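Side-chain contacts in SSO1986 (Sulfolobus solfataricus, PDB 2X5Q), which belongs to the CMR ribonucleoprotein complex of the CRISPR adaptive immune system, which protects against viruses and other mobile genetic elements: residues 12-15 with 19-22; 25-30 with 35-40; 153-158 with 180-185. All blocks are in the same frame, centred on the assembly; numbering follows the deposited sequence.

Contact 1. Residues 12-15 with 19-22; sequences VFLP and SISS
A chi1 of 73° in I20 stands CG1 between the backbone N and the carbonyl carbon, with CG2 beside the backbone N; with the extended chi2 (174°) this directs CD1 to L14 and CG2 to the carbonyl of P15. From the other side L14 holds CG anti to its backbone N (chi1 -175°), and this carries CD2 out of strand 11-15 to meet the isoleucine. The meeting is methyl on methyl: L14 CD2 lies 4.0 Å from I20 CD1, an ordinary van der Waals separation, and the two side chains cross at about a right angle, so little more than their ends touch. The shorter branch meets the backbone instead: I20 CG2 comes to 3.4 Å from the backbone oxygen P15 O, and I20 CD1 passes the same oxygen at 3.9 Å, so the carbonyl of P15 sits against both methyls of the one side chain. The backbones themselves stay well apart, with P15 CA and I20 CA separated by 8.1 Å, and L14 and I20 bridge the interval. L14 also packs on I84 and I86 of strand 80-86, and on I28 of strand 27-29. The contact thus joins strand 11-15, an inner strand of the mixed sheet, to the residues leading into strand 21-23 of the four-stranded antiparallel sheet. With no hydrogen bond between the two segments, it rests on van der Waals packing of buried methyls on each other and on a carbonyl oxygen, without the directional restraint that a hydrogen-bonded strand pair would impose.

Contact 2. Residues 25-30 with 35-40; sequences NNQIKI and SIEYNQ
A beta hairpin pairs strands 27-29 and 35-38 in antiparallel fashion, with N-to-C directions 157° apart. I28 and I36 form its hydrogen-bonded pair: I28 N donates to I36 O (2.8 Å) and I36 N to I28 O (2.9 Å). Q27 with E37 and K29 with S35 are the flanking non-hydrogen-bonded pairs, whose side chains lie on the face opposite the isoleucines. Beyond the strand, N26 grips Y38 twice, its carbonyl O accepting from Y38 N (3.1 Å) while its side-chain ND2 donates to Y38 O (2.8 Å), tilted from the carbonyl plane. A chi1 of 72° in N26 brings the amide to that oxygen. The backbone and the tyrosine's own chi1 (64°) set the Y38 ring with one face under N26 CB, which lies 4.0 Å from the ring centroid, offset toward the rim, in a CH-pi contact. I28 CD1 approaches the same ring obliquely, 3.9 Å from Y38 CD2, and Y38 OH donates to Q40 OE1, helping to fix the ring. Backbone bonds join K29 to S21 of strand 21-23, and S35 and E37 to strand 88-92, making the hairpin the middle of a four-stranded sheet. I28 and I36 pack on strand 11-15, and Y38 against K161 and I162 of helix 148-162.

Contact 3. Residues 153-158 with 180-185; sequences TIVDNV and RDVEEI
V155 and V182 make the tight part of this helix-helix contact. Methyl V155 CG2 lies 3.7 Å from V182 CG2, and the same V155 methyl comes within 4.1 Å of V182 CB, so one branch of V155 rests against the branch point of its partner. The two valines share one rotamer, with CG1 anti to the backbone N (chi1 172° in V155 and 168° in V182); this places CG2 of each beside its own backbone N, where the two methyls can meet. The side chains slide past each other in opposite directions, and the alpha carbons V155 CA and V182 CA remain 7.6 Å apart. A looser touch comes from I154, whose CG2 lies 4.3 Å from V182 CG1. V182 is therefore the shared partner, addressed by V155 through one methyl and by I154 through the other. All three residues are buried and apolar, and together with modest interface area this makes a small, purely hydrophobic patch.

The outer sides of the helices have a different character. T153 and N157 on one helix and R180 and E184 on the other are exposed and take no part in the contact, while E183 is only partly exposed. Within 153-158 the backbone widens into a pi-type turn at 154-158, although N157 N still bonds T153 O and V158 N bonds I154 O. D181 belongs to neither side: it is buried but apart from V155, and its carboxylate is satisfied by a salt bridge to K177 and a hydrogen bond from L53 N. Around the patch, V182 also packs on A151 and L159 of helix 148-162 and on L146 in the preceding loop, while Y167 of helix 164-169 touches V155.

Contacts 1 and 3 are both buried and without hydrogen bonds between their segments; contact 3 is all methyl packing, while contact 1 also sets methyls on a carbonyl oxygen. Contact 2 is partly buried and held by backbone hydrogen bonds, one side-chain amide bond and a ring contact. Contact 1 leads into contact 2: S21 O and K29 N are 2.8 Å apart, a probable hydrogen bond between adjacent strands, and V12 and L14 pack on its isoleucines. Contact 3 joins two helices, yet meets the others through helix 148-162: I154 lies near I20, S22 reaches N157, and V158 touches I28. The centres of contacts 2 and 3 are about 17 Å apart, with contact 1 nearer to each.

Contact 1. Residues 12-15 with 19-22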
# COMPACT_ATOMS: atom_id res chain seq x y z
N VAL A 12 -11.06 6.93 -12.56
CA VAL A 12 -10.49 7.71 -11.47
C VAL A 12 -11.14 7.22 -10.17
O VAL A 12 -12.32 6.93 -10.15
CB VAL A 12 -10.72 9.24 -11.65
CG1 VAL A 12 -12.20 9.59 -11.71
CG2 VAL A 12 -10.04 10.04 -10.54
N PHE A 13 -10.33 7.07 -9.13
CA PHE A 13 -10.84 6.76 -7.78
C PHE A 13 -11.38 8.00 -7.14
O PHE A 13 -10.64 8.97 -6.90
CB PHE A 13 -9.71 6.18 -6.92
CG PHE A 13 -10.11 5.79 -5.51
CD1 PHE A 13 -10.91 4.68 -5.27
CD2 PHE A 13 -9.64 6.52 -4.42
CE1 PHE A 13 -11.24 4.30 -3.96
CE2 PHE A 13 -9.98 6.15 -3.08
CZ PHE A 13 -10.76 5.05 -2.87
N LEU A 14 -12.67 7.96 -6.83
CA LEU A 14 -13.33 9.07 -6.15
C LEU A 14 -13.49 8.63 -4.70
O LEU A 14 -14.34 7.79 -4.41
CB LEU A 14 -14.68 9.35 -6.82
CG LEU A 14 -15.57 10.53 -6.42
CD1 LEU A 14 -16.68 10.70 -7.46
CD2 LEU A 14 -16.19 10.37 -5.07
N PRO A 15 -12.66 9.17 -3.79
CA PRO A 15 -12.87 8.91 -2.36
C PRO A 15 -14.21 9.44 -1.89
O PRO A 15 -14.56 10.59 -2.19
CB PRO A 15 -11.73 9.66 -1.66
CG PRO A 15 -10.74 9.97 -2.71
CD PRO A 15 -11.50 10.05 -4.01
N SER A 19 -16.29 15.35 3.24
CA SER A 19 -15.94 16.67 2.72
C SER A 19 -16.08 16.88 1.21
O SER A 19 -15.84 17.99 0.71
CB SER A 19 -14.52 17.03 3.15
OG SER A 19 -14.46 17.11 4.56
N ILE A 20 -16.47 15.84 0.48
CA ILE A 20 -16.59 15.97 -0.96
C ILE A 20 -17.84 16.78 -1.29
O ILE A 20 -18.80 16.81 -0.52
CB ILE A 20 -16.58 14.60 -1.69
CG1 ILE A 20 -17.89 13.84 -1.48
CG2 ILE A 20 -15.38 13.76 -1.21
CD1 ILE A 20 -17.98 12.56 -2.27
N SER A 21 -17.80 17.47 -2.42
CA SER A 21 -18.93 18.27 -2.88
C SER A 21 -18.94 18.29 -4.39
O SER A 21 -17.89 18.28 -5.03
CB SER A 21 -18.82 19.70 -2.34
OG SER A 21 -17.66 20.34 -2.84
N SER A 22 -20.14 18.32 -4.95
CA SER A 22 -20.29 18.53 -6.39
C SER A 22 -19.91 19.97 -6.74
O SER A 22 -20.24 20.90 -6.01
CB SER A 22 -21.73 18.22 -6.80
OG SER A 22 -22.08 18.91 -7.98

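Contact 2. Residues 25-30 with 35-40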
# COMPACT_ATOMS: atom_id res chain seq x y z
N ASN A 25 -20.61 21.75 -13.41
CA ASN A 25 -20.20 21.08 -14.63
C ASN A 25 -19.31 19.87 -14.39
O ASN A 25 -18.08 19.96 -14.42
CB ASN A 25 -19.53 22.07 -15.59
CG ASN A 25 -20.43 23.26 -15.95
OD1 ASN A 25 -21.66 23.16 -15.91
ND2 ASN A 25 -19.81 24.38 -16.32
N ASN A 26 -19.96 18.73 -14.16
CA ASN A 26 -19.33 17.40 -14.07
C ASN A 26 -18.02 17.30 -13.27
O ASN A 26 -17.17 16.47 -13.59
CB ASN A 26 -19.21 16.71 -15.46
CG ASN A 26 -18.15 17.34 -16.38
OD1 ASN A 26 -17.96 18.55 -16.41
ND2 ASN A 26 -17.49 16.49 -17.17
N GLN A 27 -17.88 18.10 -12.22
CA GLN A 27 -16.70 18.05 -11.36
C GLN A 27 -17.05 17.82 -9.90
O GLN A 27 -18.03 18.35 -9.38
CB GLN A 27 -15.89 19.33 -11.48
CG GLN A 27 -15.15 19.48 -12.79
CD GLN A 27 -14.48 20.83 -12.90
OE1 GLN A 27 -13.98 21.37 -11.91
NE2 GLN A 27 -14.45 21.39 -14.10
N ILE A 28 -16.19 17.07 -9.22
CA ILE A 28 -16.36 16.80 -7.81
C ILE A 28 -15.11 17.28 -7.10
O ILE A 28 -14.00 16.82 -7.41
CB ILE A 28 -16.57 15.31 -7.59
CG1 ILE A 28 -17.86 14.86 -8.29
CG2 ILE A 28 -16.62 14.97 -6.09
CD1 ILE A 28 -17.90 13.42 -8.62
N LYS A 29 -15.28 18.22 -6.18
CA LYS A 29 -14.21 18.65 -5.30
C LYS A 29 -14.03 17.59 -4.21
O LYS A 29 -14.97 17.30 -3.46
CB LYS A 29 -14.55 20.01 -4.67
CG LYS A 29 -13.56 20.50 -3.62
CD LYS A 29 -13.70 22.00 -3.37
CE LYS A 29 -12.88 22.44 -2.16
NZ LYS A 29 -12.89 23.93 -1.97
N ILE A 30 -12.85 16.99 -4.15
CA ILE A 30 -12.56 16.01 -3.10
C ILE A 30 -12.05 16.74 -1.86
O ILE A 30 -12.41 16.39 -0.73
CB ILE A 30 -11.53 14.99 -3.57
CG1 ILE A 30 -12.01 14.32 -4.84
CG2 ILE A 30 -11.32 13.90 -2.50
CD1 ILE A 30 -11.03 13.29 -5.34
N SER A 35 -9.50 17.99 -7.33
CA SER A 35 -10.76 18.02 -8.06
C SER A 35 -10.75 16.99 -9.18
O SER A 35 -9.77 16.84 -9.91
CB SER A 35 -11.04 19.40 -8.64
OG SER A 35 -11.29 20.33 -7.61
N ILE A 36 -11.88 16.29 -9.31
CA ILE A 36 -12.06 15.21 -10.26
C ILE A 36 -13.17 15.60 -11.24
O ILE A 36 -14.14 16.25 -10.87
CB ILE A 36 -12.40 13.91 -9.49
CG1 ILE A 36 -11.12 13.35 -8.87
CG2 ILE A 36 -13.08 12.87 -10.39
CD1 ILE A 36 -11.33 12.10 -8.02
N GLU A 37 -12.98 15.27 -12.51
CA GLU A 37 -14.01 15.41 -13.53
C GLU A 37 -14.46 14.01 -13.89
O GLU A 37 -13.67 13.08 -13.87
CB GLU A 37 -13.43 16.10 -14.76
CG GLU A 37 -14.45 16.43 -15.84
CD GLU A 37 -13.83 16.98 -17.11
OE1 GLU A 37 -12.95 16.32 -17.70
OE2 GLU A 37 -14.26 18.07 -17.55
N TYR A 38 -15.73 13.83 -14.19
CA TYR A 38 -16.21 12.54 -14.66
C TYR A 38 -16.87 12.71 -16.02
O TYR A 38 -17.36 13.80 -16.39
CB TYR A 38 -17.14 11.89 -13.66
CG TYR A 38 -18.40 12.67 -13.46
CD1 TYR A 38 -19.49 12.47 -14.29
CD2 TYR A 38 -18.49 13.65 -12.46
CE1 TYR A 38 -20.63 13.21 -14.14
CE2 TYR A 38 -19.64 14.40 -12.31
CZ TYR A 38 -20.71 14.17 -13.15
OH TYR A 38 -21.86 14.88 -13.04
N ASN A 39 -16.86 11.63 -16.78
CA ASN A 39 -17.44 11.64 -18.11
C ASN A 39 -18.90 11.24 -17.96
O ASN A 39 -19.20 10.12 -17.54
CB ASN A 39 -16.65 10.69 -19.01
CG ASN A 39 -15.17 11.10 -19.15
OD1 ASN A 39 -14.86 12.26 -19.43
ND2 ASN A 39 -14.26 10.14 -18.97
N GLN A 40 -19.81 12.17 -18.25
CA GLN A 40 -21.24 11.94 -18.05
C GLN A 40 -21.73 10.73 -18.85
O GLN A 40 -22.62 10.01 -18.42
CB GLN A 40 -22.07 13.19 -18.42
CG GLN A 40 -23.51 13.16 -17.93
CD GLN A 40 -23.63 13.03 -16.41
OE1 GLN A 40 -23.28 13.95 -15.67
NE2 GLN A 40 -24.15 11.90 -15.94

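Contact 3. Residues 153-158 with 180-185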
# COMPACT_ATOMS: atom_id res chain seq x y z
N THR A 153 -26.65 14.10 1.17
CA THR A 153 -26.12 15.05 0.18
C THR A 153 -25.20 14.34 -0.82
O THR A 153 -25.20 14.67 -2.01
CB THR A 153 -25.37 16.23 0.84
OG1 THR A 153 -24.17 15.76 1.46
CG2 THR A 153 -26.24 16.93 1.87
N ILE A 154 -24.46 13.34 -0.36
CA ILE A 154 -23.63 12.55 -1.29
C ILE A 154 -24.50 11.81 -2.31
O ILE A 154 -24.19 11.79 -3.50
CB ILE A 154 -22.69 11.60 -0.54
CG1 ILE A 154 -21.57 12.42 0.10
CG2 ILE A 154 -22.09 10.54 -1.46
CD1 ILE A 154 -20.68 11.62 0.97
N VAL A 155 -25.61 11.24 -1.86
CA VAL A 155 -26.53 10.58 -2.78
C VAL A 155 -27.24 11.59 -3.70
O VAL A 155 -27.33 11.36 -4.90
CB VAL A 155 -27.56 9.72 -2.03
CG1 VAL A 155 -28.62 9.21 -2.97
CG2 VAL A 155 -26.86 8.57 -1.30
N ASP A 156 -27.71 12.70 -3.15
CA ASP A 156 -28.53 13.67 -3.90
C ASP A 156 -27.73 14.61 -4.81
O ASP A 156 -28.21 15.04 -5.86
CB ASP A 156 -29.37 14.53 -2.95
CG ASP A 156 -30.39 13.72 -2.16
OD1 ASP A 156 -30.78 12.61 -2.61
OD2 ASP A 156 -30.78 14.19 -1.09
N ASN A 157 -26.51 14.93 -4.39
CA ASN A 157 -25.68 15.89 -5.10
C ASN A 157 -24.53 15.25 -5.85
O ASN A 157 -23.99 15.88 -6.75
CB ASN A 157 -25.08 16.92 -4.13
CG ASN A 157 -26.11 17.87 -3.56
OD1 ASN A 157 -27.28 17.87 -3.96
ND2 ASN A 157 -25.67 18.71 -2.62
N VAL A 158 -24.13 14.04 -5.48
CA VAL A 158 -22.98 13.40 -6.14
C VAL A 158 -23.42 12.21 -6.98
O VAL A 158 -23.34 12.27 -8.21
CB VAL A 158 -21.87 13.04 -5.13
CG1 VAL A 158 -20.73 12.27 -5.80
CG2 VAL A 158 -21.35 14.30 -4.48
N ARG A 180 -28.96 3.91 2.16
CA ARG A 180 -28.51 2.97 3.17
C ARG A 180 -27.13 2.41 2.81
O ARG A 180 -26.23 2.41 3.66
CB ARG A 180 -29.51 1.85 3.39
CG ARG A 180 -30.78 2.32 4.10
CD ARG A 180 -31.53 1.15 4.71
NE ARG A 180 -31.95 0.16 3.71
CZ ARG A 180 -33.02 0.28 2.92
NH1 ARG A 180 -33.79 1.37 2.97
NH2 ARG A 180 -33.33 -0.70 2.07
N ASP A 181 -26.96 1.96 1.57
CA ASP A 181 -25.66 1.49 1.07
C ASP A 181 -24.54 2.49 1.37
O ASP A 181 -23.50 2.13 1.95
CB ASP A 181 -25.71 1.27 -0.45
CG ASP A 181 -26.35 -0.05 -0.84
OD1 ASP A 181 -26.86 -0.77 0.04
OD2 ASP A 181 -26.35 -0.37 -2.05
N VAL A 182 -24.75 3.74 0.99
CA VAL A 182 -23.74 4.78 1.19
C VAL A 182 -23.39 4.94 2.66
O VAL A 182 -22.21 5.01 3.01
CB VAL A 182 -24.17 6.13 0.55
CG1 VAL A 182 -23.27 7.26 0.98
CG2 VAL A 182 -24.15 6.00 -0.98
N GLU A 183 -24.39 4.96 3.52
CA GLU A 183 -24.15 5.11 4.94
C GLU A 183 -23.46 3.89 5.56
O GLU A 183 -22.57 4.04 6.39
CB GLU A 183 -25.46 5.44 5.68
CG GLU A 183 -25.29 5.73 7.17
CD GLU A 183 -24.18 6.73 7.48
OE1 GLU A 183 -23.83 7.58 6.62
OE2 GLU A 183 -23.65 6.66 8.60
N GLU A 184 -23.83 2.69 5.10
CA GLU A 184 -23.21 1.43 5.55
C GLU A 184 -21.75 1.31 5.16
O GLU A 184 -20.90 0.93 5.97
CB GLU A 184 -23.92 0.21 4.95
CG GLU A 184 -25.22 -0.18 5.61
CD GLU A 184 -26.06 -1.16 4.77
OE1 GLU A 184 -25.68 -1.53 3.62
OE2 GLU A 184 -27.15 -1.53 5.26
N ILE A 185 -21.47 1.58 3.90
CA ILE A 185 -20.19 1.23 3.30
C ILE A 185 -19.05 2.18 3.59
O ILE A 185 -17.95 1.75 3.89
CB ILE A 185 -20.32 1.11 1.75
CG1 ILE A 185 -21.24 -0.05 1.38
CG2 ILE A 185 -18.96 0.92 1.08
CD1 ILE A 185 -21.79 0.09 -0.02